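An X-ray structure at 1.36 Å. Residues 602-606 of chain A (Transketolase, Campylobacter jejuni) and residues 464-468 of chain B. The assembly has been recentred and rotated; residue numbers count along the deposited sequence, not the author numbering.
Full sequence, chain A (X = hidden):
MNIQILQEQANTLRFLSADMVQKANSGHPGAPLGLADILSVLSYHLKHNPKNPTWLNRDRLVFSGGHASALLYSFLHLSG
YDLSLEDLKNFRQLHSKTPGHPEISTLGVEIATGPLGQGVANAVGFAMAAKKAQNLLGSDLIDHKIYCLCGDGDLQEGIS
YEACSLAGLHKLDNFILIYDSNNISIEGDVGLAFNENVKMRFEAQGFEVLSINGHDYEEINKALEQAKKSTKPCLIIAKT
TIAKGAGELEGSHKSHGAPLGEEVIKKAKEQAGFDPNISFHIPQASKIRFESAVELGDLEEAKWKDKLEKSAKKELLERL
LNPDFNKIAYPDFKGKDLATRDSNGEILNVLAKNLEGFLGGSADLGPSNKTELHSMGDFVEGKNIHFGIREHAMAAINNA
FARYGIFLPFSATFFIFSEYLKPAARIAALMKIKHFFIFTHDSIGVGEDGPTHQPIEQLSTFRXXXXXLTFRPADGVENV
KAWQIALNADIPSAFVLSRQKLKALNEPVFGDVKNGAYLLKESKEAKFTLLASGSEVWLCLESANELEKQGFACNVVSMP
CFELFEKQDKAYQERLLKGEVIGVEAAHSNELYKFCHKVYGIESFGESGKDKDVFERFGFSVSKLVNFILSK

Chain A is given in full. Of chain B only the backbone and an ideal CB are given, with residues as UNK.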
# COMPACT_ATOMS: atom_id res chain seq x y z
N ILE A 602 21.31 -0.10 -8.33
CA ILE A 602 20.72 1.13 -8.82
C ILE A 602 20.31 1.95 -7.60
O ILE A 602 19.55 1.44 -6.76
CB ILE A 602 19.50 0.83 -9.71
CG1 ILE A 602 19.84 -0.11 -10.84
CG2 ILE A 602 18.88 2.16 -10.23
CD1 ILE A 602 18.58 -0.59 -11.60
N GLU A 603 20.71 3.19 -7.56
CA GLU A 603 20.45 4.06 -6.38
C GLU A 603 19.39 5.11 -6.66
O GLU A 603 18.96 5.80 -5.72
CB GLU A 603 21.74 4.69 -5.91
CG GLU A 603 22.71 3.68 -5.36
CD GLU A 603 23.96 4.34 -4.84
OE1 GLU A 603 24.04 4.58 -3.61
OE2 GLU A 603 24.85 4.66 -5.67
N SER A 604 19.00 5.29 -7.90
CA SER A 604 18.03 6.29 -8.32
C SER A 604 16.77 5.60 -8.81
O SER A 604 16.72 4.38 -8.90
CB SER A 604 18.64 7.15 -9.45
OG SER A 604 18.77 6.41 -10.63
N PHE A 605 15.77 6.38 -9.20
CA PHE A 605 14.68 5.88 -10.01
C PHE A 605 15.15 5.61 -11.44
O PHE A 605 16.26 6.01 -11.84
CB PHE A 605 13.46 6.76 -9.97
CG PHE A 605 12.80 6.82 -8.61
CD1 PHE A 605 12.14 5.71 -8.11
CD2 PHE A 605 12.81 7.97 -7.85
CE1 PHE A 605 11.51 5.74 -6.87
CE2 PHE A 605 12.21 8.01 -6.60
CZ PHE A 605 11.55 6.88 -6.11
N GLY A 606 14.34 4.90 -12.19
CA GLY A 606 14.68 4.52 -13.55
C GLY A 606 14.46 5.59 -14.61
O GLY A 606 14.50 6.78 -14.32
N UNK B 464 15.42 2.30 1.28
CA UNK B 464 15.69 1.81 -0.06
C UNK B 464 15.05 2.68 -1.14
O UNK B 464 15.53 2.71 -2.27
CB UNK B 464 15.19 0.37 -0.19
N UNK B 465 13.93 3.34 -0.86
CA UNK B 465 13.28 4.21 -1.81
C UNK B 465 14.17 5.41 -2.15
O UNK B 465 14.54 6.19 -1.26
CB UNK B 465 11.93 4.68 -1.26
N UNK B 466 14.47 5.60 -3.43
CA UNK B 466 15.24 6.79 -3.79
C UNK B 466 14.56 8.10 -3.46
O UNK B 466 13.33 8.17 -3.36
CB UNK B 466 15.55 6.76 -5.29
N UNK B 467 15.36 9.17 -3.41
CA UNK B 467 14.85 10.54 -3.27
C UNK B 467 13.98 10.74 -2.03
O UNK B 467 12.98 11.44 -2.08
CB UNK B 467 14.04 10.92 -4.51
N UNK B 468 14.37 10.12 -0.93
CA UNK B 468 13.73 10.28 0.37
C UNK B 468 14.80 10.37 1.39
O UNK B 468 15.84 9.63 1.34
CB UNK B 468 12.77 9.14 0.69

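Position 464 of chain B has phi/psi of -74/-29, helical values, and nothing of the chain A stretch lies within 5.5 Å of its ideal CB. This stretch of chain A therefore sets no condition here, and almost any residue at ease in a helix would serve. The deposited residue is B:Ala464, which takes no part in the contact.

At 465 the backbone leaves the helical region (-64/123), the first residue after the helix to do so. CA-to-CB points sideways, and the ideal CB lies 5.3 Å from A:Phe605 CZ, the tip of an aromatic ring. An apolar side chain of some length would suit, since its first carbons could brush the ring; leucine, isoleucine or methionine would all be reasonable. The deposited residue is B:Met465, present as selenomethionine. Its CG lies 4.1 Å from A:Phe605 CZ, an oblique approach, and with chi1 and chi2 both t the chain then extends away from chain A.

Position 466 is the centre of the contact. Its CB points toward chain A, with the ideal CB 3.6 Å from A:Glu603 O, 3.9 Å from A:Ser604 C and 3.8 Å from A:Phe605 CE2. The neighbourhood is backbone and an aromatic face, so a compact apolar group is favoured; alanine or valine could be considered. The phi of -61° with psi of 161° also admits proline, whose ring fixes phi near this value. B:Pro466 is the deposited residue. Its CB stands over the face of the A:Phe605 ring, 3.9 Å from the centroid and 15° off the normal, a CH-pi contact in which a slightly polarised C-H meets the pi cloud. Its CG packs 3.6 Å from A:Ser604 C, so the pyrrolidine ring covers both aromatic and backbone surface without needing a hydrogen bond.

At 467 phi and psi are both positive (57/39), a left-handed conformation that glycine tolerates best and that asparagine and aspartate adopt more readily than most other residues. CB points toward chain A, 4.0 Å from A:Phe605 CE2, so a modest side chain can reach the ring's border. B:Asn467 fits both conditions: its ND2 sits at the ring edge, near its plane, 3.8 Å from A:Phe605 CD2, and is hydrogen-bonded elsewhere in the structure.

Position 468 has an extended backbone (-138/141), a sideways CB and nothing of the chain A stretch within 5.5 Å of its ideal CB. A beta-branched or aromatic residue would suit the backbone, but this contact does not choose. It is B:Phe468, whose nearest side-chain atom, CD1, is 6.6 Å from A:Phe605 CZ.

Chain B (464-468) AMPNF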
# COMPACT_ATOMS: atom_id res chain seq x y z
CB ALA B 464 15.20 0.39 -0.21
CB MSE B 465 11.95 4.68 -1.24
CG MSE B 465 11.20 5.63 -2.20
SE MSE B 465 9.38 6.07 -1.65
CE MSE B 465 9.55 6.07 0.30
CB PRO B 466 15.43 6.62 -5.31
CG PRO B 466 15.34 5.15 -5.53
CD PRO B 466 14.28 4.70 -4.58
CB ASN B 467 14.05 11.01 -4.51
CG ASN B 467 14.87 11.16 -5.74
OD1 ASN B 467 16.12 11.18 -5.69
ND2 ASN B 467 14.20 11.34 -6.87
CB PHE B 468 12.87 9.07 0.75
CG PHE B 468 11.42 9.39 0.97
CD1 PHE B 468 10.57 9.27 -0.07
CD2 PHE B 468 10.95 9.92 2.16
CE1 PHE B 468 9.30 9.56 0.05
CE2 PHE B 468 9.58 10.20 2.28
CZ PHE B 468 8.79 10.05 1.22
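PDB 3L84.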